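Local atomic coordinates of zinc transport transcriptional regulator (Lactococcus lactis subsp. lactis, PDB entry 5YHY), a protein that probably binds DNA as a zinc-responsive, winged helix-turn-helix transcriptional regulator of the MarR family. Residues 38-43 / 72-77; 52-57 / 67-72; 80-85 / 96-101. The protein carries 1 engineered substitution. All coordinates share one frame; numbering follows the deposited sequence.

Contact 1 (38-43 / 72-77); sequences STQEHI and LKKLQE. With ZN (zinc ion), chain B.
Gln40 and Leu75 bring the two helices together. Their CA atoms, 6.8 Å apart, are the nearest pair across the segments, where the axes pass 9.9 Å from each other with their N-to-C directions 69° apart. Near the start of the first helix, the carbonyl oxygen of Ser38 lies above one face of the His42 ring, offset toward its rim. Gln40 rests its CB 3.9 Å from Leu75 CD2. Its CG is anti to the carbonyl carbon (chi1 -68°) and the chain beyond is extended, which carries the amide across the root of the Lys74 side chain, NE2 standing 3.7 Å from Lys74 CG, while OE1 accepts a hydrogen bond from the backbone N of Thr37, just ahead of the helix. Lys74 bends at chi2, and its end leads away from helix 38-49. His42 NE2 binds the zinc ion at 2.0 Å in a site completed by Glu24, His108 and His112. One residue further on, Ile43 turns its CG2 methyl to two leucines, 3.8 Å from Leu75 CD1 and 4.1 Å from Leu72 CD2. Leu75 thus spreads its methyls over both Gln40 and Ile43; an alanine here would probably open a gap between the helices and leave the Ile43 methyl without one of its two leucine partners. Around this layer, helix 54-61 meets Ile43 through Ile57 and Leu61, Ala71 of helix 65-77 packs against Thr39, Gln40 and Ile43, and Ile81 of strand 81-85 touches Leu72 and Leu75.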
loop_
_atom_site.group_PDB
_atom_site.type_symbol
_atom_site.label_atom_id
_atom_site.label_comp_id
_atom_site.label_asym_id
_atom_site.label_seq_id
_atom_site.Cartn_x
_atom_site.Cartn_y
_atom_site.Cartn_z
ATOM N N SER A 38 -0.410 -0.120 15.758
ATOM C CA SER A 38 -1.844 0.060 15.618
ATOM C C SER A 38 -2.598 -0.597 16.771
ATOM O O SER A 38 -3.553 -0.024 17.292
ATOM C CB SER A 38 -2.332 -0.452 14.257
ATOM O OG SER A 38 -2.087 -1.831 14.114
ATOM N N THR A 39 -2.163 -1.786 17.192
ATOM C CA THR A 39 -2.827 -2.447 18.309
ATOM C C THR A 39 -2.743 -1.567 19.562
ATOM O O THR A 39 -3.724 -1.403 20.283
ATOM C CB THR A 39 -2.233 -3.839 18.597
ATOM O OG1 THR A 39 -2.507 -4.705 17.489
ATOM C CG2 THR A 39 -2.846 -4.438 19.849
ATOM N N GLN A 40 -1.571 -0.997 19.809
ATOM C CA GLN A 40 -1.412 -0.120 20.958
ATOM C C GLN A 40 -2.352 1.084 20.876
ATOM O O GLN A 40 -3.007 1.428 21.861
ATOM C CB GLN A 40 0.053 0.316 21.089
ATOM C CG GLN A 40 0.947 -0.859 21.461
ATOM C CD GLN A 40 2.405 -0.657 21.103
ATOM O OE1 GLN A 40 2.842 0.454 20.808
ATOM N NE2 GLN A 40 3.170 -1.747 21.132
ATOM N N GLU A 41 -2.436 1.699 19.695
ATOM C CA GLU A 41 -3.310 2.851 19.506
ATOM C C GLU A 41 -4.758 2.453 19.746
ATOM O O GLU A 41 -5.539 3.209 20.319
ATOM C CB GLU A 41 -3.179 3.414 18.083
ATOM C CG GLU A 41 -1.803 3.949 17.721
ATOM C CD GLU A 41 -1.647 5.431 18.000
ATOM O OE1 GLU A 41 -2.443 5.992 18.777
ATOM O OE2 GLU A 41 -0.712 6.039 17.433
ATOM N N HIS A 42 -5.121 1.255 19.299
ATOM C CA HIS A 42 -6.505 0.825 19.413
ATOM C C HIS A 42 -6.899 0.450 20.833
ATOM O O HIS A 42 -8.041 0.649 21.223
ATOM C CB HIS A 42 -6.804 -0.282 18.410
ATOM C CG HIS A 42 -6.604 0.159 17.000
ATOM N ND1 HIS A 42 -6.565 -0.722 15.942
ATOM C CD2 HIS A 42 -6.407 1.392 16.472
ATOM C CE1 HIS A 42 -6.363 -0.053 14.821
ATOM N NE2 HIS A 42 -6.258 1.232 15.117
ATOM N N ILE A 43 -5.944 -0.051 21.612
ATOM C CA ILE A 43 -6.212 -0.255 23.025
ATOM C C ILE A 43 -6.515 1.083 23.691
ATOM O O ILE A 43 -7.464 1.198 24.464
ATOM C CB ILE A 43 -5.044 -0.968 23.720
ATOM C CG1 ILE A 43 -4.995 -2.430 23.241
ATOM C CG2 ILE A 43 -5.199 -0.894 25.252
ATOM C CD1 ILE A 43 -3.899 -3.242 23.878
ATOM N N LEU A 72 -0.118 -4.202 26.020
ATOM C CA LEU A 72 -0.325 -3.587 27.328
ATOM C C LEU A 72 1.016 -3.344 28.005
ATOM O O LEU A 72 1.213 -2.323 28.671
ATOM C CB LEU A 72 -1.195 -4.477 28.213
ATOM C CG LEU A 72 -2.684 -4.564 27.867
ATOM C CD1 LEU A 72 -3.349 -5.596 28.764
ATOM C CD2 LEU A 72 -3.365 -3.218 28.025
ATOM N N LYS A 73 1.937 -4.289 27.846
ATOM C CA LYS A 73 3.240 -4.164 28.486
ATOM C C LYS A 73 3.919 -2.896 27.989
ATOM O O LYS A 73 4.438 -2.109 28.774
ATOM C CB LYS A 73 4.111 -5.382 28.190
ATOM C CG LYS A 73 5.488 -5.328 28.841
ATOM C CD LYS A 73 6.225 -6.649 28.658
ATOM C CE LYS A 73 7.641 -6.579 29.215
ATOM N NZ LYS A 73 8.527 -5.745 28.356
ATOM N N LYS A 74 3.909 -2.700 26.677
ATOM C CA LYS A 74 4.535 -1.522 26.086
ATOM C C LYS A 74 3.833 -0.226 26.484
ATOM O O LYS A 74 4.489 0.767 26.796
ATOM C CB LYS A 74 4.585 -1.640 24.564
ATOM C CG LYS A 74 5.300 -0.474 23.890
ATOM C CD LYS A 74 6.759 -0.411 24.319
ATOM C CE LYS A 74 7.538 0.596 23.487
ATOM N NZ LYS A 74 8.999 0.541 23.770
ATOM N N LEU A 75 2.502 -0.223 26.467
ATOM C CA LEU A 75 1.759 0.968 26.859
ATOM C C LEU A 75 2.014 1.345 28.316
ATOM O O LEU A 75 2.121 2.529 28.658
ATOM C CB LEU A 75 0.262 0.772 26.634
ATOM C CG LEU A 75 -0.151 0.740 25.165
ATOM C CD1 LEU A 75 -1.602 0.296 25.073
ATOM C CD2 LEU A 75 0.041 2.119 24.536
ATOM N N GLN A 76 2.102 0.337 29.171
ATOM C CA GLN A 76 2.340 0.580 30.587
ATOM C C GLN A 76 3.750 1.129 30.806
ATOM O O GLN A 76 3.950 2.050 31.604
ATOM C CB GLN A 76 2.113 -0.707 31.377
ATOM C CG GLN A 76 2.298 -0.571 32.879
ATOM C CD GLN A 76 2.036 -1.885 33.574
ATOM O OE1 GLN A 76 2.500 -2.932 33.119
ATOM N NE2 GLN A 76 1.270 -1.849 34.665
ATOM N N GLU A 77 4.720 0.574 30.087
ATOM C CA GLU A 77 6.104 1.063 30.137
ATOM C C GLU A 77 6.197 2.534 29.747
ATOM O O GLU A 77 6.964 3.303 30.344
ATOM C CB GLU A 77 7.008 0.219 29.235
ATOM C CG GLU A 77 7.198 -1.203 29.737
ATOM C CD GLU A 77 7.933 -2.105 28.757
ATOM O OE1 GLU A 77 8.011 -1.769 27.552
ATOM O OE2 GLU A 77 8.425 -3.165 29.198
HETATM ZN ZN ZN B . -5.876 2.917 14.039
#

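Contact 2 (52-57 / 67-72); sequences STNAKI and AVTKAL
Asn54 and Thr69 share a water molecule at one side of the contact. The water accepts a bond of 3.0 Å from Asn54 ND2 and lies 3.0 Å from Thr69 OG1, so it bridges two groups whose own atoms, ND2 and OG1, stay 4.3 Å apart. Each polar end has a further partner: Asn54 OD1 is bonded to Trp95 NE1 of strand 93-97, and Thr69 OG1 to the carbonyl of Pro65 one turn back. Gripped from both ends, the Asn54 amide is likely to be held in its rotation. Its flat group receives Leu72 CD1 from one side of the plane, with the methyl 3.4 Å from ND2. Leu72 CD2 meets Ile57 CD1 tip to tip at 3.9 Å. One turn earlier on the same helix, with CG1 anti to the backbone N (chi1 170°), Val68 sets CG1 by Asn54 O and Ile57 CG2, while its CG2 is 3.9 Å from Ile57 CG2. At the start of the first helix, Thr53 is the N-cap, its OG1 accepting from Lys56 N in a bond of 3.0 Å. The apolar contacts of Ile57, Val68 and Leu72 join helix 54-61 to helix 65-77. These consecutive helices form the helix-turn-helix of the winged MarR fold, in which the second helix is the one that, as in relatives, probably enters the major groove of DNA.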
loop_
_atom_site.group_PDB
_atom_site.type_symbol
_atom_site.label_atom_id
_atom_site.label_comp_id
_atom_site.label_asym_id
_atom_site.label_seq_id
_atom_site.Cartn_x
_atom_site.Cartn_y
_atom_site.Cartn_z
ATOM N N SER A 52 -11.229 -1.429 30.984
ATOM C CA SER A 52 -11.406 -2.776 30.464
ATOM C C SER A 52 -10.401 -3.785 31.000
ATOM O O SER A 52 -9.253 -3.442 31.282
ATOM C CB SER A 52 -11.284 -2.771 28.932
ATOM O OG SER A 52 -12.155 -1.831 28.325
ATOM N N THR A 53 -10.832 -5.037 31.099
ATOM C CA THR A 53 -9.937 -6.149 31.408
ATOM C C THR A 53 -9.137 -6.615 30.187
ATOM O O THR A 53 -9.458 -6.263 29.045
ATOM C CB THR A 53 -10.735 -7.365 31.915
ATOM O OG1 THR A 53 -11.591 -7.831 30.862
ATOM C CG2 THR A 53 -11.581 -6.989 33.125
ATOM N N ASN A 54 -8.108 -7.425 30.425
ATOM C CA ASN A 54 -7.379 -8.047 29.322
ATOM C C ASN A 54 -8.341 -8.809 28.419
ATOM O O ASN A 54 -8.230 -8.754 27.193
ATOM C CB ASN A 54 -6.316 -9.023 29.832
ATOM C CG ASN A 54 -5.135 -8.327 30.460
ATOM O OD1 ASN A 54 -5.294 -7.470 31.323
ATOM N ND2 ASN A 54 -3.935 -8.698 30.031
ATOM N N ALA A 55 -9.273 -9.533 29.036
ATOM C CA ALA A 55 -10.233 -10.342 28.278
ATOM C C ALA A 55 -11.112 -9.484 27.384
ATOM O O ALA A 55 -11.330 -9.815 26.220
ATOM C CB ALA A 55 -11.096 -11.178 29.219
ATOM N N LYS A 56 -11.597 -8.371 27.928
ATOM C CA LYS A 56 -12.454 -7.463 27.183
ATOM C C LYS A 56 -11.704 -6.843 26.003
ATOM O O LYS A 56 -12.258 -6.681 24.911
ATOM C CB LYS A 56 -13.000 -6.377 28.114
ATOM C CG LYS A 56 -13.807 -5.294 27.426
ATOM C CD LYS A 56 -15.063 -5.856 26.778
ATOM C CE LYS A 56 -15.950 -6.561 27.787
ATOM N NZ LYS A 56 -17.268 -6.922 27.186
ATOM N N ILE A 57 -10.434 -6.512 26.218
ATOM C CA ILE A 57 -9.626 -5.961 25.140
ATOM C C ILE A 57 -9.470 -6.962 23.990
ATOM O O ILE A 57 -9.616 -6.606 22.819
ATOM C CB ILE A 57 -8.247 -5.499 25.638
ATOM C CG1 ILE A 57 -8.405 -4.351 26.642
ATOM C CG2 ILE A 57 -7.394 -5.044 24.466
ATOM C CD1 ILE A 57 -7.108 -4.009 27.389
ATOM N N ALA A 67 -1.263 -11.135 22.118
ATOM C CA ALA A 67 -1.170 -9.838 21.468
ATOM C C ALA A 67 -1.528 -8.731 22.450
ATOM O O ALA A 67 -0.900 -7.670 22.465
ATOM C CB ALA A 67 -2.077 -9.789 20.239
ATOM N N VAL A 68 -2.554 -8.974 23.257
ATOM C CA VAL A 68 -2.996 -7.980 24.223
ATOM C C VAL A 68 -1.909 -7.771 25.276
ATOM O O VAL A 68 -1.559 -6.632 25.617
ATOM C CB VAL A 68 -4.313 -8.400 24.888
ATOM C CG1 VAL A 68 -4.627 -7.488 26.063
ATOM C CG2 VAL A 68 -5.442 -8.373 23.875
ATOM N N THR A 69 -1.366 -8.870 25.780
ATOM C CA THR A 69 -0.312 -8.808 26.794
ATOM C C THR A 69 0.878 -7.979 26.305
ATOM O O THR A 69 1.389 -7.135 27.037
ATOM C CB THR A 69 0.141 -10.224 27.197
ATOM O OG1 THR A 69 -0.940 -10.877 27.877
ATOM C CG2 THR A 69 1.366 -10.166 28.116
ATOM N N LYS A 70 1.302 -8.217 25.065
ATOM C CA LYS A 70 2.436 -7.501 24.489
ATOM C C LYS A 70 2.158 -6.000 24.401
ATOM O O LYS A 70 2.985 -5.177 24.808
ATOM C CB LYS A 70 2.781 -8.066 23.103
ATOM C CG LYS A 70 3.817 -7.242 22.347
ATOM C CD LYS A 70 4.205 -7.908 21.031
ATOM C CE LYS A 70 5.320 -7.137 20.333
ATOM N NZ LYS A 70 5.867 -7.898 19.172
ATOM N N ALA A 71 0.989 -5.643 23.881
ATOM C CA ALA A 71 0.645 -4.237 23.712
ATOM C C ALA A 71 0.497 -3.532 25.052
ATOM O O ALA A 71 0.926 -2.387 25.204
ATOM C CB ALA A 71 -0.629 -4.097 22.891
ATOM N N LEU A 72 -0.118 -4.202 26.020
ATOM C CA LEU A 72 -0.325 -3.587 27.328
ATOM C C LEU A 72 1.016 -3.344 28.005
ATOM O O LEU A 72 1.213 -2.323 28.671
ATOM C CB LEU A 72 -1.195 -4.477 28.213
ATOM C CG LEU A 72 -2.684 -4.564 27.867
ATOM C CD1 LEU A 72 -3.349 -5.596 28.764
ATOM C CD2 LEU A 72 -3.365 -3.218 28.025
HETATM O O HOH W 1 -3.923 -10.806 27.829
#

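Contact 3 (80-85 / 96-101); sequences LIKSSR and SLTEKA
Strand 81-85 runs antiparallel to the end of strand 93-97: Lys82 and Ser96 form a hydrogen-bonded pair, with Lys82 N to Ser96 O at 2.9 Å and Ser96 N to Lys82 O at 3.0 Å, next to the non-hydrogen-bonded pair of Ile81 and Leu97. Where the strands end, Thr98 N donates to Leu80 O at 3.1 Å, almost straight at the hydrogen (176°) but from above the carbonyl plane. Lys82 and Ser96 also meet through their side chains. The lysine chain bends at chi4 (62°), which folds the amine back to Ser96 OG for a hydrogen bond of 2.8 Å. A water 2.8 Å from that same OG donates to Lys82 O and also bonds Ser84 OG, so the serine hydroxyl has both the ammonium and a water beside it. Beyond the strands, Leu80 CD2 packs 3.8 Å from Ala101 CB and lies against the extended aliphatic chain of Lys100, whose NZ reaches the carbonyl of Gln78. Thr98 sets its CG2 methyl against the Leu80-Ile81 backbone, while its OG1 bonds Glu79 O. Ile81 and Leu97 both lean on Leu44 and Leu47 of helix 38-49. The two-stranded hairpin is the wing of the winged helix-turn-helix domain, joined here at its base.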
loop_
_atom_site.group_PDB
_atom_site.type_symbol
_atom_site.label_atom_id
_atom_site.label_comp_id
_atom_site.label_asym_id
_atom_site.label_seq_id
_atom_site.Cartn_x
_atom_site.Cartn_y
_atom_site.Cartn_z
ATOM N N LEU A 80 1.288 5.149 29.576
ATOM C CA LEU A 80 0.101 5.547 28.832
ATOM C C LEU A 80 -1.162 4.901 29.397
ATOM O O LEU A 80 -2.276 5.373 29.153
ATOM C CB LEU A 80 0.266 5.193 27.351
ATOM C CG LEU A 80 1.246 6.087 26.586
ATOM C CD1 LEU A 80 1.627 5.481 25.245
ATOM C CD2 LEU A 80 0.634 7.473 26.414
ATOM N N ILE A 81 -0.987 3.818 30.154
ATOM C CA ILE A 81 -2.115 3.168 30.815
ATOM C C ILE A 81 -1.691 2.792 32.219
ATOM O O ILE A 81 -0.495 2.769 32.522
ATOM C CB ILE A 81 -2.574 1.886 30.088
ATOM C CG1 ILE A 81 -1.441 0.854 30.057
ATOM C CG2 ILE A 81 -3.062 2.219 28.671
ATOM C CD1 ILE A 81 -1.797 -0.441 29.332
ATOM N N LYS A 82 -2.676 2.490 33.056
ATOM C CA LYS A 82 -2.434 2.094 34.439
ATOM C C LYS A 82 -3.437 1.024 34.859
ATOM O O LYS A 82 -4.616 1.061 34.479
ATOM C CB LYS A 82 -2.515 3.313 35.368
ATOM C CG LYS A 82 -3.840 4.077 35.289
ATOM C CD LYS A 82 -3.786 5.348 36.139
ATOM C CE LYS A 82 -5.036 6.200 35.948
ATOM N NZ LYS A 82 -6.280 5.502 36.366
ATOM N N SER A 83 -2.972 0.065 35.653
ATOM C CA SER A 83 -3.834 -0.997 36.123
ATOM C C SER A 83 -4.473 -0.673 37.469
ATOM O O SER A 83 -3.941 0.110 38.264
ATOM C CB SER A 83 -3.044 -2.300 36.239
ATOM O OG SER A 83 -1.999 -2.161 37.204
ATOM N N SER A 84 -5.615 -1.302 37.705
ATOM C CA SER A 84 -6.328 -1.185 38.969
ATOM C C SER A 84 -7.027 -2.511 39.206
ATOM O O SER A 84 -7.074 -3.370 38.322
ATOM C CB SER A 84 -7.325 -0.030 38.936
ATOM O OG SER A 84 -8.298 -0.220 37.915
ATOM N N ARG A 85 -7.547 -2.691 40.410
ATOM C CA ARG A 85 -8.133 -3.958 40.788
ATOM C C ARG A 85 -9.640 -3.776 40.808
ATOM O O ARG A 85 -10.142 -2.794 41.351
ATOM C CB ARG A 85 -7.617 -4.354 42.175
ATOM C CG ARG A 85 -7.482 -5.835 42.408
ATOM C CD ARG A 85 -6.906 -6.109 43.794
ATOM N NE ARG A 85 -5.485 -5.773 43.889
ATOM C CZ ARG A 85 -4.501 -6.630 43.641
ATOM N NH1 ARG A 85 -4.777 -7.876 43.274
ATOM N NH2 ARG A 85 -3.237 -6.246 43.762
ATOM N N SER A 96 -6.891 1.462 32.563
ATOM C CA SER A 96 -7.405 2.776 32.199
ATOM C C SER A 96 -6.311 3.664 31.619
ATOM O O SER A 96 -5.119 3.398 31.790
ATOM C CB SER A 96 -8.053 3.444 33.412
ATOM O OG SER A 96 -7.118 3.569 34.459
ATOM N N LEU A 97 -6.720 4.722 30.923
ATOM C CA LEU A 97 -5.774 5.688 30.389
ATOM C C LEU A 97 -5.159 6.511 31.511
ATOM O O LEU A 97 -5.810 6.781 32.518
ATOM C CB LEU A 97 -6.479 6.659 29.444
ATOM C CG LEU A 97 -7.120 6.071 28.193
ATOM C CD1 LEU A 97 -7.603 7.221 27.324
ATOM C CD2 LEU A 97 -6.104 5.225 27.450
ATOM N N THR A 98 -3.910 6.904 31.317
ATOM C CA THR A 98 -3.318 7.977 32.113
ATOM C C THR A 98 -3.654 9.297 31.422
ATOM O O THR A 98 -4.060 9.310 30.259
ATOM C CB THR A 98 -1.795 7.836 32.222
ATOM O OG1 THR A 98 -1.195 7.977 30.928
ATOM C CG2 THR A 98 -1.416 6.482 32.835
ATOM N N GLU A 99 -3.492 10.414 32.126
ATOM C CA GLU A 99 -3.760 11.709 31.498
ATOM C C GLU A 99 -2.907 11.915 30.247
ATOM O O GLU A 99 -3.359 12.513 29.269
ATOM C CB GLU A 99 -3.547 12.857 32.492
ATOM C CG GLU A 99 -4.841 13.430 33.063
ATOM C CD GLU A 99 -5.828 13.880 31.986
ATOM O OE1 GLU A 99 -5.391 14.401 30.933
ATOM O OE2 GLU A 99 -7.047 13.704 32.192
ATOM N N LYS A 100 -1.677 11.412 30.273
ATOM C CA LYS A 100 -0.774 11.494 29.131
ATOM C C LYS A 100 -1.431 10.927 27.863
ATOM O O LYS A 100 -1.219 11.428 26.756
ATOM C CB LYS A 100 0.514 10.729 29.446
ATOM C CG LYS A 100 1.553 10.677 28.332
ATOM C CD LYS A 100 2.779 9.886 28.791
ATOM C CE LYS A 100 3.759 9.632 27.660
ATOM N NZ LYS A 100 5.026 8.991 28.145
ATOM N N ALA A 101 -2.241 9.886 28.041
ATOM C CA ALA A 101 -2.798 9.146 26.910
ATOM C C ALA A 101 -4.069 9.751 26.334
ATOM O O ALA A 101 -4.446 9.448 25.199
ATOM C CB ALA A 101 -3.061 7.697 27.309
HETATM O O HOH W 2 -7.037 1.189 35.934
#

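From the N terminus, helix 38-49 comes first, then helices 54-61 and 65-77, then the hairpin. Contact 1 closes the widest of the three loops by returning the end of helix 65-77 to the start of helix 38-49. Contact 2 is nested within that loop and joins the two helices of the helix-turn-helix; Leu72 belongs to both contacts, and Ile43 packs on Ile57 and Ala71 between them. Contact 3 follows in series, opening just after contact 1 has closed, and fastens the base of the wing. The hairpin packs back on helix 65-77; one hydrophobic core unites all three, and contact 1, through His42, borders the zinc site.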